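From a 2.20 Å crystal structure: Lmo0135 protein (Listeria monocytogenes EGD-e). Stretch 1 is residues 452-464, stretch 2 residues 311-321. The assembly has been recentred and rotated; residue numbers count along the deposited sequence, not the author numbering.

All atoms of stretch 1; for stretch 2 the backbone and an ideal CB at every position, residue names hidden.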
# COMPACT_ATOMS: atom_id res chain seq x y z
N ILE A 452 -7.51 18.75 -8.19
CA ILE A 452 -7.51 18.22 -6.82
C ILE A 452 -6.10 18.30 -6.22
O ILE A 452 -5.92 18.81 -5.11
CB ILE A 452 -8.09 16.79 -6.76
CG1 ILE A 452 -9.58 16.83 -7.14
CG2 ILE A 452 -7.92 16.19 -5.37
CD1 ILE A 452 -10.23 15.48 -7.28
N GLN A 453 -5.10 17.87 -7.00
CA GLN A 453 -3.70 17.93 -6.57
C GLN A 453 -3.30 19.38 -6.35
O GLN A 453 -2.64 19.71 -5.36
CB GLN A 453 -2.75 17.23 -7.58
CG GLN A 453 -2.94 15.72 -7.69
CD GLN A 453 -2.08 15.09 -8.77
OE1 GLN A 453 -0.88 14.80 -8.56
NE2 GLN A 453 -2.68 14.84 -9.92
N ASN A 454 -3.70 20.24 -7.27
CA ASN A 454 -3.43 21.67 -7.13
C ASN A 454 -4.11 22.31 -5.93
O ASN A 454 -3.47 23.08 -5.21
CB ASN A 454 -3.75 22.42 -8.43
CG ASN A 454 -2.62 22.31 -9.44
OD1 ASN A 454 -2.76 21.73 -10.51
ND2 ASN A 454 -1.46 22.81 -9.04
N THR A 455 -5.37 21.96 -5.65
CA THR A 455 -6.07 22.56 -4.50
C THR A 455 -5.44 22.12 -3.18
O THR A 455 -5.20 22.95 -2.30
CB THR A 455 -7.56 22.24 -4.48
OG1 THR A 455 -8.15 22.60 -5.74
CG2 THR A 455 -8.27 23.00 -3.36
N ILE A 456 -5.15 20.83 -3.05
CA ILE A 456 -4.51 20.32 -1.83
C ILE A 456 -3.16 21.01 -1.58
O ILE A 456 -2.84 21.38 -0.43
CB ILE A 456 -4.32 18.78 -1.90
CG1 ILE A 456 -5.69 18.06 -1.84
CG2 ILE A 456 -3.40 18.27 -0.80
CD1 ILE A 456 -6.52 18.35 -0.61
N ALA A 457 -2.36 21.16 -2.64
CA ALA A 457 -1.06 21.80 -2.52
C ALA A 457 -1.23 23.29 -2.22
O ALA A 457 -0.61 23.80 -1.30
CB ALA A 457 -0.23 21.61 -3.79
N ASP A 458 -2.09 23.97 -2.97
CA ASP A 458 -2.36 25.39 -2.72
C ASP A 458 -2.86 25.67 -1.30
O ASP A 458 -2.43 26.64 -0.71
CB ASP A 458 -3.36 25.95 -3.72
CG ASP A 458 -2.82 25.98 -5.14
OD1 ASP A 458 -1.59 25.93 -5.32
OD2 ASP A 458 -3.63 26.06 -6.08
N ASP A 459 -3.70 24.81 -0.75
CA ASP A 459 -4.21 25.02 0.63
C ASP A 459 -3.32 24.45 1.73
O ASP A 459 -3.68 24.49 2.93
CB ASP A 459 -5.65 24.49 0.79
CG ASP A 459 -6.69 25.39 0.14
OD1 ASP A 459 -6.30 26.44 -0.40
OD2 ASP A 459 -7.90 25.06 0.20
N ALA A 460 -2.15 23.95 1.33
CA ALA A 460 -1.21 23.34 2.25
C ALA A 460 -1.92 22.49 3.30
O ALA A 460 -1.73 22.67 4.50
CB ALA A 460 -0.34 24.39 2.90
N VAL A 461 -2.75 21.56 2.82
CA VAL A 461 -3.52 20.66 3.68
C VAL A 461 -2.58 19.72 4.44
O VAL A 461 -2.82 19.40 5.62
CB VAL A 461 -4.52 19.83 2.86
CG1 VAL A 461 -5.31 18.89 3.76
CG2 VAL A 461 -5.46 20.77 2.11
N ILE A 462 -1.55 19.25 3.75
CA ILE A 462 -0.52 18.42 4.34
C ILE A 462 0.81 18.94 3.81
O ILE A 462 0.84 19.90 3.05
CB ILE A 462 -0.65 16.94 3.93
CG1 ILE A 462 -0.47 16.78 2.41
CG2 ILE A 462 -1.99 16.39 4.40
CD1 ILE A 462 -0.23 15.35 1.97
N TYR A 463 1.90 18.31 4.23
CA TYR A 463 3.23 18.59 3.71
C TYR A 463 3.78 17.25 3.21
O TYR A 463 4.21 16.44 4.02
CB TYR A 463 4.17 19.19 4.77
CG TYR A 463 5.52 19.57 4.18
CD1 TYR A 463 5.70 20.80 3.57
CD2 TYR A 463 6.59 18.69 4.21
CE1 TYR A 463 6.91 21.14 3.01
CE2 TYR A 463 7.81 19.02 3.66
CZ TYR A 463 7.97 20.26 3.06
OH TYR A 463 9.19 20.64 2.51
N PRO A 464 3.69 16.97 1.90
CA PRO A 464 4.26 15.70 1.38
C PRO A 464 5.77 15.75 1.49
O PRO A 464 6.38 16.65 0.93
CB PRO A 464 3.81 15.66 -0.09
CG PRO A 464 2.81 16.77 -0.24
CD PRO A 464 3.08 17.77 0.83
N UNK A 311 -2.50 6.94 -11.37
CA UNK A 311 -2.92 7.68 -12.57
C UNK A 311 -3.17 9.15 -12.31
O UNK A 311 -3.76 9.52 -11.29
CB UNK A 311 -4.19 7.05 -13.15
N UNK A 312 -2.71 9.96 -13.26
CA UNK A 312 -2.86 11.41 -13.26
C UNK A 312 -1.90 12.11 -12.29
O UNK A 312 -2.02 13.32 -12.05
CB UNK A 312 -4.30 11.78 -12.91
N UNK A 313 -0.93 11.38 -11.77
CA UNK A 313 0.07 12.00 -10.93
C UNK A 313 0.74 13.12 -11.74
O UNK A 313 0.96 12.96 -12.93
CB UNK A 313 1.09 10.97 -10.44
N UNK A 314 1.02 14.25 -11.08
CA UNK A 314 1.78 15.35 -11.70
C UNK A 314 2.63 15.98 -10.61
O UNK A 314 2.15 16.20 -9.51
CB UNK A 314 0.86 16.39 -12.35
N UNK A 315 3.90 16.27 -10.93
CA UNK A 315 4.80 16.92 -9.96
C UNK A 315 4.78 18.44 -10.12
O UNK A 315 5.58 19.14 -9.49
CB UNK A 315 6.23 16.40 -10.13
N UNK A 316 3.85 18.96 -10.94
CA UNK A 316 3.73 20.38 -11.18
C UNK A 316 2.70 21.01 -10.25
O UNK A 316 1.68 21.53 -10.69
CB UNK A 316 3.36 20.64 -12.64
N UNK A 317 2.98 20.95 -8.96
CA UNK A 317 2.11 21.54 -7.94
C UNK A 317 2.99 22.42 -7.07
O UNK A 317 4.22 22.32 -7.13
CB UNK A 317 1.39 20.47 -7.11
N UNK A 318 2.38 23.27 -6.25
CA UNK A 318 3.17 24.12 -5.36
C UNK A 318 3.87 23.23 -4.32
O UNK A 318 3.23 22.35 -3.74
CB UNK A 318 2.29 25.17 -4.68
N UNK A 319 5.17 23.46 -4.11
CA UNK A 319 5.94 22.67 -3.17
C UNK A 319 6.54 23.46 -2.02
O UNK A 319 7.14 22.86 -1.13
CB UNK A 319 7.06 21.95 -3.92
N UNK A 320 6.35 24.78 -2.02
CA UNK A 320 6.83 25.63 -0.93
C UNK A 320 8.30 25.44 -0.65
O UNK A 320 8.68 25.15 0.49
CB UNK A 320 6.03 25.35 0.35
N UNK A 321 9.12 25.59 -1.68
CA UNK A 321 10.57 25.38 -1.53
C UNK A 321 11.12 26.32 -0.46
O UNK A 321 10.70 27.47 -0.37
CB UNK A 321 11.30 25.60 -2.86

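Stretch 2 runs without regular secondary structure along one flank of the helix 452-458 and its exit, so its backbone offers free polar groups as well as side chains. At position 311 the ideal CB finds nothing of stretch 1 within 5.5 Å, and almost any hydrophilic residue would do; it is Lys311.

Position 312 has phi/psi of 76/11, a region favoured by glycine and asparagine but open to others. Its CB points toward stretch 1 and lies 4.6 Å from Gln453 NE2, yet the main contact is already made by backbone: Gln453 NE2 donates to O of this residue at 2.7 Å. The side chain is therefore little constrained. Tyr312 is found, its ring leading away from the helix and its OH accepting a weak 3.4 Å hydrogen bond from Lys311 NZ.

At 313 the CB points away, and many side chains would fit. Phe313 occupies it, with CD1 4.5 Å from Gln453 OE1. Position 314 has extended angles and a CB directed toward Gln453, 4.5 Å from OE1; a small or beta-branched residue would suit. Here too the backbone does the polar work, N donating to Gln453 OE1 at 3.2 Å, so that the one amide spans two peptide groups. The residue is Thr314: its CG2 packs 3.8 Å from Gln453 NE2, while OG1 accepts a 3.2 Å hydrogen bond from the backbone N of 316, tying the backbone of 316 back to Thr314.

Positions 315 and 316 have no atom of stretch 1 within 5.5 Å of their ideal CB, and polar residues are expected. They are Asp315, pointing away, and Lys316, whose extended chain leads away from the helix.

Position 317 faces the helix closely. Its CB points toward the helix, 3.9 Å from Ala457 CB and 4.5 Å from Gln453 O, where a compact apolar side chain such as valine, alanine or isoleucine could pack. Val317 does so, its CB 3.8 Å from Ala457 CB and its CG1 4.0 Å from Gln453 CB.

At 318 the CB points toward stretch 1 but sits 4.0 Å from Asp458 OD1, which would favour a polar or basic residue. The deposited Glu318 is acidic, but its end leads away from Asp458, and OE2 accepts a 2.8 Å hydrogen bond from the backbone N of 320. Water 1 accepts from Glu318 N at 2.8 Å and donates to Asp458 OD1 at 2.9 Å.

Position 319 points away, and small polar residues suit it; Thr319 is found.

Position 320, at 53/55, sends its CB toward stretch 1 from a distance, 5.1 Å from Tyr463 CE1. Carbonyl oxygens at the helix end invite a long side chain with a terminal donor, such as tyrosine, lysine or arginine. Tyr320 reaches one of them, OH donating to Ala457 O at 2.8 Å; Asp458 O is 3.0 Å from Tyr320 OH but at an angle too poor for a hydrogen bond. Tyr320 CZ packs 4.2 Å from Ala460 CB. Position 321 points away, so stretch 1 sets no constraint and a polar or charged residue would do; it is Asp321, whose OD1 accepts from Thr319 OG1 at 2.7 Å.

Stretch 2 311-321: KYFTDKVETYD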
# COMPACT_ATOMS: atom_id res chain seq x y z
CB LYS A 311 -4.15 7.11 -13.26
CG LYS A 311 -3.86 5.97 -14.20
CD LYS A 311 -4.95 5.82 -15.25
CE LYS A 311 -6.33 5.59 -14.65
NZ LYS A 311 -7.30 5.39 -15.77
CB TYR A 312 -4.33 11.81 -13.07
CG TYR A 312 -5.26 10.99 -13.96
CD1 TYR A 312 -5.07 10.95 -15.34
CD2 TYR A 312 -6.30 10.25 -13.43
CE1 TYR A 312 -5.90 10.21 -16.16
CE2 TYR A 312 -7.15 9.50 -14.24
CZ TYR A 312 -6.94 9.47 -15.61
OH TYR A 312 -7.77 8.73 -16.40
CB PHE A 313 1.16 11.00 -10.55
CG PHE A 313 2.38 11.65 -9.94
CD1 PHE A 313 2.46 11.85 -8.59
CD2 PHE A 313 3.45 12.05 -10.75
CE1 PHE A 313 3.58 12.46 -8.02
CE2 PHE A 313 4.58 12.65 -10.18
CZ PHE A 313 4.64 12.87 -8.82
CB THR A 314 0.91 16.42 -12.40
OG1 THR A 314 1.77 17.46 -12.91
CG2 THR A 314 -0.08 17.07 -11.46
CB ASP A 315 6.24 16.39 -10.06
CG ASP A 315 6.96 16.78 -11.37
OD1 ASP A 315 6.42 17.57 -12.18
OD2 ASP A 315 8.09 16.29 -11.58
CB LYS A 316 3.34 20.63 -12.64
CG LYS A 316 4.29 20.01 -13.64
CD LYS A 316 3.79 20.27 -15.05
CE LYS A 316 4.71 19.62 -16.06
NZ LYS A 316 4.19 19.88 -17.43
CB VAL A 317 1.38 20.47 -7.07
CG1 VAL A 317 0.40 19.66 -7.90
CG2 VAL A 317 2.36 19.53 -6.36
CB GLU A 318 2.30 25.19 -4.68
CG GLU A 318 3.08 26.11 -3.74
CD GLU A 318 4.31 26.74 -4.39
OE1 GLU A 318 4.21 27.22 -5.55
OE2 GLU A 318 5.39 26.77 -3.73
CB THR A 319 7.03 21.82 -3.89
OG1 THR A 319 7.80 22.65 -4.77
CG2 THR A 319 6.38 20.76 -4.71
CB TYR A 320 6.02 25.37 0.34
CG TYR A 320 4.54 25.55 0.13
CD1 TYR A 320 3.99 26.81 0.18
CD2 TYR A 320 3.71 24.47 -0.15
CE1 TYR A 320 2.65 27.02 -0.04
CE2 TYR A 320 2.35 24.67 -0.35
CZ TYR A 320 1.83 25.96 -0.29
OH TYR A 320 0.51 26.25 -0.49
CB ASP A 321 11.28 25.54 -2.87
CG ASP A 321 10.76 24.55 -3.91
OD1 ASP A 321 9.54 24.56 -4.18
OD2 ASP A 321 11.56 23.76 -4.44
O HOH W 1 -0.36 23.79 -6.77
O HOH W 2 9.85 22.90 1.28
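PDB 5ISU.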